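Local coordinates for protein carboxylic ester hydrolase (Aspergillus niger, PDB 7K4O) that probably hydrolyses ester bonds of tannins and related phenolic esters as a secreted fungal serine esterase of the tannase family, at residues V484-D487 / W488-G492; T378-D381 / W382-G386. All coordinates share one frame; numbering follows the deposited sequence.

Interaction 1: V484-D487 / W488-G492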
ATOM      1  N   VAL A 484       9.765  -5.903 -14.384  1.00 21.92           N
ATOM      2  CA  VAL A 484       9.721  -4.587 -15.064  1.00 20.88           C
ATOM      3  C   VAL A 484      10.763  -3.661 -14.438  1.00 20.08           C
ATOM      4  O   VAL A 484      11.452  -2.899 -15.170  1.00 22.95           O
ATOM      5  CB  VAL A 484       8.287  -4.018 -15.047  1.00 22.69           C
ATOM      6  CG1 VAL A 484       8.242  -2.553 -15.465  1.00 22.05           C
ATOM      7  CG2 VAL A 484       7.391  -4.881 -15.919  1.00 25.24           C
ATOM      8  N   MET A 485      10.834  -3.652 -13.099  1.00 21.62           N
ATOM      9  CA  MET A 485      11.796  -2.779 -12.370  1.00 21.26           C
ATOM     10  C   MET A 485      13.228  -3.204 -12.706  1.00 21.52           C
ATOM     11  O   MET A 485      14.054  -2.328 -12.963  1.00 21.40           O
ATOM     12  CB  MET A 485      11.522  -2.821 -10.863  1.00 21.45           C
ATOM     13  CG  MET A 485      12.424  -1.904 -10.105  1.00 22.66           C
ATOM     14  SD  MET A 485      12.405  -0.176 -10.575  1.00 23.41           S
ATOM     15  CE  MET A 485      10.997   0.382  -9.592  1.00 23.66           C
ATOM     16  N   ILE A 486      13.512  -4.491 -12.694  1.00 21.73           N
ATOM     17  CA  ILE A 486      14.863  -4.965 -13.094  1.00 19.94           C
ATOM     18  C   ILE A 486      15.170  -4.465 -14.502  1.00 20.73           C
ATOM     19  O   ILE A 486      16.310  -4.000 -14.747  1.00 23.22           O
ATOM     20  CB  ILE A 486      14.951  -6.485 -12.990  1.00 21.15           C
ATOM     21  CG1 ILE A 486      15.006  -6.931 -11.530  1.00 20.98           C
ATOM     22  CG2 ILE A 486      16.161  -6.987 -13.768  1.00 22.64           C
ATOM     23  CD1 ILE A 486      14.686  -8.361 -11.343  1.00 22.59           C
ATOM     24  N   ASP A 487      14.240  -4.640 -15.417  1.00 22.90           N
ATOM     25  CA  ASP A 487      14.485  -4.204 -16.812  1.00 24.55           C
ATOM     26  C   ASP A 487      14.772  -2.695 -16.881  1.00 24.92           C
ATOM     27  O   ASP A 487      15.639  -2.245 -17.660  1.00 23.94           O
ATOM     28  CB  ASP A 487      13.283  -4.574 -17.643  1.00 22.91           C
ATOM     29  CG  ASP A 487      13.626  -5.199 -18.985  1.00 33.77           C
ATOM     30  OD1 ASP A 487      14.807  -5.521 -19.222  1.00 36.23           O
ATOM     31  OD2 ASP A 487      12.674  -5.323 -19.779  1.00 37.59           O
ATOM     32  N   TRP A 488      14.067  -1.898 -16.095  1.00 22.36           N
ATOM     33  CA  TRP A 488      14.255  -0.443 -16.051  1.00 21.64           C
ATOM     34  C   TRP A 488      15.636  -0.144 -15.477  1.00 22.81           C
ATOM     35  O   TRP A 488      16.452   0.564 -16.114  1.00 23.97           O
ATOM     36  CB  TRP A 488      13.134   0.189 -15.255  1.00 23.72           C
ATOM     37  CG  TRP A 488      13.052   1.671 -15.374  1.00 23.74           C
ATOM     38  CD1 TRP A 488      13.691   2.494 -16.260  1.00 26.62           C
ATOM     39  CD2 TRP A 488      12.160   2.517 -14.614  1.00 22.85           C
ATOM     40  NE1 TRP A 488      13.266   3.782 -16.100  1.00 26.97           N
ATOM     41  CE2 TRP A 488      12.318   3.823 -15.112  1.00 25.12           C
ATOM     42  CE3 TRP A 488      11.239   2.280 -13.598  1.00 25.31           C
ATOM     43  CZ2 TRP A 488      11.578   4.904 -14.618  1.00 26.45           C
ATOM     44  CZ3 TRP A 488      10.515   3.349 -13.098  1.00 25.94           C
ATOM     45  CH2 TRP A 488      10.698   4.638 -13.598  1.00 24.93           C
ATOM     46  N   VAL A 489      15.904  -0.608 -14.275  1.00 20.87           N
ATOM     47  CA  VAL A 489      17.131  -0.247 -13.536  1.00 23.64           C
ATOM     48  C   VAL A 489      18.380  -0.850 -14.201  1.00 24.58           C
ATOM     49  O   VAL A 489      19.380  -0.126 -14.359  1.00 23.29           O
ATOM     50  CB  VAL A 489      16.995  -0.707 -12.065  1.00 23.28           C
ATOM     51  CG1 VAL A 489      18.340  -0.606 -11.382  1.00 23.96           C
ATOM     52  CG2 VAL A 489      15.946   0.110 -11.331  1.00 24.71           C
ATOM     53  N   GLU A 490      18.327  -2.129 -14.568  1.00 21.64           N
ATOM     54  CA  GLU A 490      19.531  -2.846 -15.008  1.00 20.35           C
ATOM     55  C   GLU A 490      19.699  -2.773 -16.525  1.00 25.00           C
ATOM     56  O   GLU A 490      20.865  -2.871 -16.972  1.00 25.93           O
ATOM     57  CB  GLU A 490      19.538  -4.288 -14.558  1.00 21.93           C
ATOM     58  CG  GLU A 490      19.396  -4.417 -13.036  1.00 22.01           C
ATOM     59  CD  GLU A 490      19.519  -5.820 -12.491  1.00 23.96           C
ATOM     60  OE1 GLU A 490      20.126  -6.709 -13.136  1.00 22.49           O
ATOM     61  OE2 GLU A 490      18.980  -6.052 -11.406  1.00 21.37           O
ATOM     62  N   ASN A 491      18.628  -2.686 -17.277  1.00 24.81           N
ATOM     63  CA  ASN A 491      18.714  -2.864 -18.756  1.00 25.12           C
ATOM     64  C   ASN A 491      18.314  -1.598 -19.526  1.00 30.44           C
ATOM     65  O   ASN A 491      18.324  -1.665 -20.773  1.00 32.83           O
ATOM     66  CB  ASN A 491      17.888  -4.054 -19.211  1.00 28.55           C
ATOM     67  CG  ASN A 491      18.267  -5.328 -18.474  1.00 29.92           C
ATOM     68  OD1 ASN A 491      19.417  -5.515 -18.116  1.00 34.62           O
ATOM     69  ND2 ASN A 491      17.318  -6.210 -18.234  1.00 30.43           N
ATOM     70  N   GLY A 492      17.927  -0.512 -18.871  1.00 26.11           N
ATOM     71  CA  GLY A 492      17.518   0.722 -19.580  1.00 26.73           C
ATOM     72  C   GLY A 492      16.113   0.633 -20.174  1.00 29.89           C
ATOM     73  O   GLY A 492      15.756   1.533 -20.969  1.00 31.69           O
TER
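Asp487 and Asn491 meet one helical turn apart through a side-chain hydrogen bond: Asn491 ND2 donates a hydrogen bond to Asp487 OD1 at 2.8 Å. The N-H...O angle of 172° makes it almost straight. The acceptor lies in the amide plane of Asn491, and Asp487 uses the anti lone pair of OD1, the one turned from OD2. Carboxylate and amide planes stand nearly perpendicular, 87° apart. The chi1 of Asp487, -136°, lies away from the staggered positions, which is consistent with the carboxylate being turned to meet the amide.

The buried Met485 can be followed outward. Its CB and CG, with CG anti to the backbone N, lead out to the sulfur, and the bends at chi2 and chi3 carry SD forward, toward the next turn. There SD touches Val489 CG2 at 3.6 Å and lies 4.1 Å from Trp488 CE3. Since SD is 5.2 Å from the centroid of the six-membered ring and well off its normal, this is an oblique Met-aromatic contact. The side chain as a whole packs on Tyr181, Lys410 and Ile412.

On another flank Ile486 and Glu490 run side by side, Ile486 CG2 lying 3.8 Å from Glu490 CD. The carboxylate beyond is fixed from outside, OE2 receiving a hydrogen bond from Tyr181 and a salt bridge from Arg89.

The backbone evidence places all this at a helix C-terminus. Val489 N bonds to Met485 O at 2.8 Å, whereas the bond from Asn491 N to Asp487 O is weak, and Gly492 turns to positive phi. The end of helix 481-491 is laid against strands 179-185 and 410-416, with Met485 and Trp488 buried and Asn491 exposed, the helix-on-sheet packing of an alpha/beta-hydrolase fold.

Interaction 2: T378-D381 / W382-G386; sequences TLKD and WMISG
Thr378 and Trp382 run alongside each other in the same direction, the methyl of the first over the ring of the second. Thr378 CG2 is 3.7 Å from the centroid of the six-membered ring and 10° off its normal, a CH-pi contact made on one face. With CG2 anti to the backbone N, the methyl reaches the indole while OG1 turns back to Thr375 N, with which it hydrogen-bonds.

Leu379 approaches the same ring differently: its CD2 sits at the edge, near the plane, 3.8 Å from Trp382 CZ3. Face and edge are thus held by successive residues. Lys380 and Ile384 are again aligned; in one of its two conformers the extended lysine brings CE to 3.7 Å from Ile384 CD1 and carries NZ on to a salt bridge with Asp315.

Asp381 O accepts from Ser385 N at 2.9 Å. In the conformer modelled here, one of two, Ser385 OG adds a second bond at 3.0 Å, from the opposite face of the carbonyl plane, its chi1 of 60° folding the hydroxyl back.

Ile357 and Val361 of helix 351-361 and Thr220 of helix 215-221 also touch the indole. These i to i+3 and i+4 contacts belong to a regular alpha-helix packed among other helices.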
ATOM      1  N   THR A 378     -14.436  16.964  14.615  1.00 28.26           N
ATOM      2  CA  THR A 378     -13.573  16.102  15.469  1.00 27.40           C
ATOM      3  C   THR A 378     -12.577  15.393  14.519  1.00 28.07           C
ATOM      4  O   THR A 378     -11.368  15.325  14.863  1.00 26.17           O
ATOM      5  CB  THR A 378     -14.355  15.033  16.224  1.00 31.49           C
ATOM      6  OG1 THR A 378     -15.461  15.651  16.900  1.00 29.99           O
ATOM      7  CG2 THR A 378     -13.556  14.249  17.241  1.00 29.00           C
ATOM      8  N   LEU A 379     -13.078  14.877  13.408  1.00 26.66           N
ATOM      9  CA  LEU A 379     -12.208  14.155  12.416  1.00 25.54           C
ATOM     10  C   LEU A 379     -11.175  15.141  11.854  1.00 26.76           C
ATOM     11  O   LEU A 379      -9.965  14.790  11.757  1.00 24.75           O
ATOM     12  CB  LEU A 379     -13.049  13.536  11.297  1.00 25.47           C
ATOM     13  CG  LEU A 379     -14.078  12.498  11.723  1.00 26.94           C
ATOM     14  CD1 LEU A 379     -14.746  11.901  10.513  1.00 30.31           C
ATOM     15  CD2 LEU A 379     -13.498  11.391  12.574  1.00 29.64           C
ATOM     16  N   LYS A 380     -11.581  16.349  11.486  1.00 26.31           N
ATOM     17  CA  LYS A 380     -10.644  17.379  10.997  0.63 24.61           C
ATOM     18  C   LYS A 380      -9.557  17.619  12.045  1.00 26.66           C
ATOM     19  O   LYS A 380      -8.378  17.666  11.703  1.00 25.70           O
ATOM     20  CB  LYS A 380     -11.390  18.670  10.684  0.63 25.04           C
ATOM     21  CG  LYS A 380     -10.491  19.860  10.413  0.63 25.20           C
ATOM     22  CD  LYS A 380     -11.264  21.159  10.315  0.63 27.60           C
ATOM     23  CE  LYS A 380     -10.369  22.348  10.059  0.63 28.94           C
ATOM     24  NZ  LYS A 380     -11.161  23.569   9.786  0.63 30.93           N
ATOM     25  N   ASP A 381      -9.943  17.787  13.294  1.00 26.30           N
ATOM     26  CA  ASP A 381      -8.971  18.130  14.358  1.00 27.49           C
ATOM     27  C   ASP A 381      -7.949  16.985  14.508  1.00 25.18           C
ATOM     28  O   ASP A 381      -6.763  17.282  14.709  1.00 26.22           O
ATOM     29  CB  ASP A 381      -9.673  18.383  15.703  1.00 26.59           C
ATOM     30  CG  ASP A 381     -10.507  19.672  15.708  1.00 37.19           C
ATOM     31  OD1 ASP A 381     -10.307  20.515  14.831  1.00 33.43           O
ATOM     32  OD2 ASP A 381     -11.370  19.790  16.608  1.00 39.10           O
ATOM     33  N   TRP A 382      -8.403  15.747  14.428  1.00 25.31           N
ATOM     34  CA  TRP A 382      -7.492  14.563  14.484  1.00 23.58           C
ATOM     35  C   TRP A 382      -6.553  14.577  13.279  1.00 22.30           C
ATOM     36  O   TRP A 382      -5.326  14.308  13.465  1.00 23.83           O
ATOM     37  CB  TRP A 382      -8.311  13.293  14.576  1.00 25.36           C
ATOM     38  CG  TRP A 382      -8.791  12.963  15.957  1.00 24.24           C
ATOM     39  CD1 TRP A 382      -8.185  13.198  17.155  1.00 26.06           C
ATOM     40  CD2 TRP A 382     -10.005  12.257  16.256  1.00 24.52           C
ATOM     41  NE1 TRP A 382      -8.949  12.678  18.162  1.00 28.59           N
ATOM     42  CE2 TRP A 382     -10.047  12.074  17.645  1.00 26.68           C
ATOM     43  CE3 TRP A 382     -10.991  11.663  15.470  1.00 25.77           C
ATOM     44  CZ2 TRP A 382     -11.076  11.372  18.268  1.00 28.79           C
ATOM     45  CZ3 TRP A 382     -11.997  10.939  16.079  1.00 28.40           C
ATOM     46  CH2 TRP A 382     -12.035  10.811  17.464  1.00 27.02           C
ATOM     47  N   MET A 383      -7.035  14.919  12.104  1.00 23.76           N
ATOM     48  CA  MET A 383      -6.132  14.885  10.925  1.00 23.30           C
ATOM     49  C   MET A 383      -5.043  15.936  11.098  1.00 25.71           C
ATOM     50  O   MET A 383      -3.850  15.684  10.790  1.00 23.53           O
ATOM     51  CB  MET A 383      -6.906  15.080   9.622  1.00 22.58           C
ATOM     52  CG  MET A 383      -7.883  13.948   9.396  1.00 24.54           C
ATOM     53  SD  MET A 383      -8.720  14.120   7.822  1.00 27.28           S
ATOM     54  CE  MET A 383      -9.725  12.649   7.829  1.00 25.15           C
ATOM     55  N   ILE A 384      -5.435  17.144  11.524  1.00 25.45           N
ATOM     56  CA  ILE A 384      -4.487  18.281  11.648  1.00 24.67           C
ATOM     57  C   ILE A 384      -3.532  18.053  12.803  1.00 23.53           C
ATOM     58  O   ILE A 384      -2.323  18.314  12.628  1.00 24.96           O
ATOM     59  CB  ILE A 384      -5.254  19.613  11.783  1.00 27.96           C
ATOM     60  CG1 ILE A 384      -6.011  19.873  10.474  1.00 29.85           C
ATOM     61  CG2 ILE A 384      -4.283  20.739  12.121  1.00 30.55           C
ATOM     62  CD1 ILE A 384      -6.858  21.168  10.457  1.00 29.08           C
ATOM     63  N   SER A 385      -4.012  17.637  13.965  1.00 22.62           N
ATOM     64  CA  SER A 385      -3.112  17.445  15.128  0.70 23.80           C
ATOM     65  C   SER A 385      -2.147  16.293  14.855  1.00 23.32           C
ATOM     66  O   SER A 385      -0.966  16.408  15.249  1.00 23.63           O
ATOM     67  CB  SER A 385      -3.819  17.230  16.441  0.70 29.21           C
ATOM     68  OG  SER A 385      -4.638  16.104  16.403  0.70 28.13           O
ATOM     69  N   GLY A 386      -2.633  15.239  14.222  1.00 24.44           N
ATOM     70  CA  GLY A 386      -1.762  14.087  13.918  1.00 22.90           C
ATOM     71  C   GLY A 386      -0.702  14.429  12.889  1.00 22.10           C
ATOM     72  O   GLY A 386       0.365  13.806  12.896  1.00 21.18           O
TER

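Overall arrangement
Interaction 2 comes first along the chain, within helix 376-390, and interaction 1 follows about a hundred residues later, within helix 481-491. Their centres are 41 Å apart, on opposite sides of the chain's centre, and their nearest atoms about 28 Å apart. Between them the chain passes through strands 410-416 and 455-460 of the central mixed sheet. Interaction 1 covers that sheet at strands 179-185 and 410-416. Interaction 2 packs on helices 351-361 and 215-221, the latter carrying Gln218 and Gln219 of the 3,4,5-trihydroxybenzoic acid pocket. It thus backs a pocket-lining helix; the side chain of Met383 stays about 11 Å from the bound acid, and no residue of either contact lines its pocket.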